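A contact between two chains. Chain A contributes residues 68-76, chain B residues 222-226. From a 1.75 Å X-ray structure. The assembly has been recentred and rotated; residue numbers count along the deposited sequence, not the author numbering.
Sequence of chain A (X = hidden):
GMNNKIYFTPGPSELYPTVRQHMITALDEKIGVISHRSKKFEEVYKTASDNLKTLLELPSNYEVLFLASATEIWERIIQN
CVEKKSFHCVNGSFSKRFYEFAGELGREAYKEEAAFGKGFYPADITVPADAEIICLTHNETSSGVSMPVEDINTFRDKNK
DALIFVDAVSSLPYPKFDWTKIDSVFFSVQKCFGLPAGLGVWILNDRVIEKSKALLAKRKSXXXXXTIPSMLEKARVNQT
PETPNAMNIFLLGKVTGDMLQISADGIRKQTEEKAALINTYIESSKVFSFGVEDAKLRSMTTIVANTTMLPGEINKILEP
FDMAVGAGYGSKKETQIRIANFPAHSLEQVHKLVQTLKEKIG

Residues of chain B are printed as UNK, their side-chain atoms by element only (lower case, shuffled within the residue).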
# COMPACT_ATOMS: atom_id res chain seq x y z
N ALA A 68 -4.36 0.89 1.24
CA ALA A 68 -3.32 0.05 0.58
C ALA A 68 -3.85 -1.27 0.07
O ALA A 68 -3.32 -1.85 -0.87
CB ALA A 68 -2.16 -0.22 1.57
N SER A 69 -4.88 -1.78 0.76
CA SER A 69 -5.43 -3.12 0.46
C SER A 69 -6.80 -3.28 1.07
O SER A 69 -7.21 -2.47 1.92
CB SER A 69 -4.49 -4.21 1.08
OG SER A 69 -4.41 -4.08 2.49
N ALA A 70 -7.56 -4.29 0.64
CA ALA A 70 -8.88 -4.56 1.25
C ALA A 70 -8.69 -5.06 2.68
O ALA A 70 -9.48 -4.77 3.58
CB ALA A 70 -9.74 -5.56 0.40
N THR A 71 -7.61 -5.78 2.88
CA THR A 71 -7.29 -6.34 4.21
C THR A 71 -7.06 -5.20 5.22
O THR A 71 -7.56 -5.21 6.36
CB THR A 71 -6.09 -7.30 4.16
OG1 THR A 71 -6.35 -8.37 3.23
CG2 THR A 71 -5.78 -7.93 5.55
N GLU A 72 -6.39 -4.15 4.76
CA GLU A 72 -6.21 -2.97 5.59
C GLU A 72 -7.59 -2.40 5.98
O GLU A 72 -7.82 -2.03 7.13
CB GLU A 72 -5.41 -1.87 4.90
CG GLU A 72 -5.28 -0.70 5.84
CD GLU A 72 -4.57 0.56 5.36
OE1 GLU A 72 -4.09 0.62 4.22
OE2 GLU A 72 -4.49 1.50 6.20
N ILE A 73 -8.47 -2.33 4.99
CA ILE A 73 -9.83 -1.80 5.17
C ILE A 73 -10.60 -2.64 6.23
O ILE A 73 -11.27 -2.06 7.12
CB ILE A 73 -10.61 -1.62 3.85
CG1 ILE A 73 -9.93 -0.56 2.98
CG2 ILE A 73 -12.08 -1.23 4.16
CD1 ILE A 73 -10.39 -0.58 1.52
N TRP A 74 -10.44 -3.95 6.21
CA TRP A 74 -11.08 -4.76 7.29
C TRP A 74 -10.66 -4.21 8.68
O TRP A 74 -11.44 -4.00 9.59
CB TRP A 74 -10.65 -6.20 7.25
CG TRP A 74 -11.22 -7.04 6.17
CD1 TRP A 74 -12.33 -6.82 5.41
CD2 TRP A 74 -10.71 -8.32 5.77
NE1 TRP A 74 -12.54 -7.88 4.54
CE2 TRP A 74 -11.56 -8.81 4.75
CE3 TRP A 74 -9.64 -9.09 6.18
CZ2 TRP A 74 -11.36 -10.06 4.17
CZ3 TRP A 74 -9.43 -10.31 5.59
CH2 TRP A 74 -10.27 -10.78 4.58
N GLU A 75 -9.35 -4.06 8.85
CA GLU A 75 -8.80 -3.56 10.12
C GLU A 75 -9.33 -2.17 10.48
O GLU A 75 -9.75 -1.92 11.63
CB GLU A 75 -7.27 -3.57 10.09
CG GLU A 75 -6.65 -3.17 11.43
CD GLU A 75 -5.14 -3.11 11.36
OE1 GLU A 75 -4.62 -2.09 10.89
OE2 GLU A 75 -4.51 -4.03 11.89
N ARG A 76 -9.32 -1.27 9.49
CA ARG A 76 -9.74 0.12 9.70
C ARG A 76 -11.22 0.22 10.02
O ARG A 76 -11.65 1.12 10.77
CB ARG A 76 -9.39 1.03 8.52
CG ARG A 76 -7.93 1.06 8.12
CD ARG A 76 -6.99 1.16 9.28
NE ARG A 76 -5.58 1.24 8.82
CZ ARG A 76 -4.54 1.28 9.64
NH1 ARG A 76 -4.74 1.18 10.96
NH2 ARG A 76 -3.31 1.43 9.15
N UNK B 222 -1.75 -6.59 19.30
CA UNK B 222 -0.64 -5.94 18.58
C UNK B 222 -1.01 -5.71 17.11
O UNK B 222 -0.17 -5.28 16.29
c UNK B 222 1.21 -6.57 20.15
c UNK B 222 1.96 -8.83 18.10
c UNK B 222 0.61 -8.13 18.19
c UNK B 222 0.70 -6.67 18.69
N UNK B 223 -2.28 -5.99 16.82
CA UNK B 223 -2.81 -5.78 15.48
C UNK B 223 -3.50 -6.97 14.87
O UNK B 223 -3.95 -7.88 15.55
N UNK B 224 -3.49 -6.96 13.53
CA UNK B 224 -4.16 -8.00 12.75
C UNK B 224 -3.22 -8.54 11.67
O UNK B 224 -2.34 -9.35 11.98
c UNK B 224 -6.55 -7.22 13.28
c UNK B 224 -5.52 -7.57 12.16
o UNK B 224 -5.37 -6.48 11.24
N UNK B 225 -3.41 -8.09 10.44
CA UNK B 225 -2.61 -8.59 9.31
C UNK B 225 -1.16 -8.18 9.36
O UNK B 225 -0.27 -8.91 8.87
c UNK B 225 -3.17 -6.77 7.57
c UNK B 225 -2.41 -6.37 6.50
o UNK B 225 -2.78 -2.73 6.61
c UNK B 225 -2.29 -5.02 6.15
c UNK B 225 -2.93 -4.06 6.91
c UNK B 225 -3.83 -5.79 8.30
c UNK B 225 -3.71 -4.45 7.99
c UNK B 225 -3.26 -8.21 7.94
N UNK B 226 -0.89 -7.02 9.93
CA UNK B 226 0.46 -6.52 10.02
C UNK B 226 1.07 -6.52 11.41
O UNK B 226 1.85 -5.64 11.77
c UNK B 226 0.71 -5.20 9.26
n UNK B 226 0.98 -6.14 5.71
c UNK B 226 0.98 -4.82 5.64
c UNK B 226 0.83 -5.39 7.77
n UNK B 226 0.85 -4.34 6.87
c UNK B 226 0.91 -6.52 7.03
O HOH W 1 -2.03 -5.13 11.92

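Position 222 carries four side-chain carbons and no heteroatom. The chain forks at its first carbon, and one arm is two carbons long. Its nearest approach to the chain A stretch is 9.0 Å, from its CB to A:Glu75 OE2, so it makes no contact with that stretch. A beta-branched side chain of four carbons is isoleucine, B:Ile222.

Position 223 has backbone atoms only. Its phi/psi of 128/-154 would jam a CB against the carbonyl O of the residue before. The absence of side-chain atoms and the backbone angles agree: this is glycine, B:Gly223. Its carbonyl C lies 4.3 Å from A:Glu75 OE2.

Position 224 has one carbon that carries one oxygen and one further carbon. Its CA-to-CB bond points toward chain A. The oxygen sits 2.7 Å from A:Glu75 OE2, a hydrogen-bonding distance. A branched side chain with one hydroxyl and one methyl is threonine, B:Thr224. The bond runs from B:Thr224 OG1 as donor to the carboxylate of A:Glu75.

Position 225 has one carbon, then a six-carbon ring bearing one oxygen. Its CB lies 3.5 Å from A:Thr71 CG2. One ring face lies against the start of the chain A helix, over A:Thr71 C and A:Glu72 N. A hydroxylated six-membered ring is tyrosine, B:Tyr225. B:Tyr225 OH comes 3.3 Å from A:Glu72 CB and is hydrogen-bonded elsewhere in the structure. A:Glu75 OE1 lies at the ring edge, 3.8 Å from B:Tyr225 CE1.

Position 226 has one carbon, then a five-membered ring of three carbons and two nitrogens. The side chain's nearest approach to the chain A stretch is 6.0 Å, from its CB to A:Glu75 OE2, so it makes no contact there. An imidazole is histidine, B:His226. Its backbone N does reach chain A indirectly, through a water.

The contact joins a loop of chain B to the first turns of a chain A helix. B:Tyr225 contributes the largest covered area and packs on that helix. A:Ser69 caps the helix: its OG accepts from A:Glu72 N at 3.0 Å. A:Glu75 supplies the polar anchor. Besides the bond from B:Thr224, its OE2 accepts from water 1 at 2.7 Å. That water O in turn accepts from B:Thr224 N at 2.8 Å and B:His226 N at 3.0 Å. One carboxylate oxygen thus holds a side chain directly and two backbone amides through water. A:Arg76 helps balance the acidic charge within chain A. Its NE donates to A:Glu72 OE2 at 2.8 Å in a salt bridge, and its NH1 lies 3.3 Å from A:Glu75 OE1, a pairing of charges only.

Chain B (222-226) IGTYH
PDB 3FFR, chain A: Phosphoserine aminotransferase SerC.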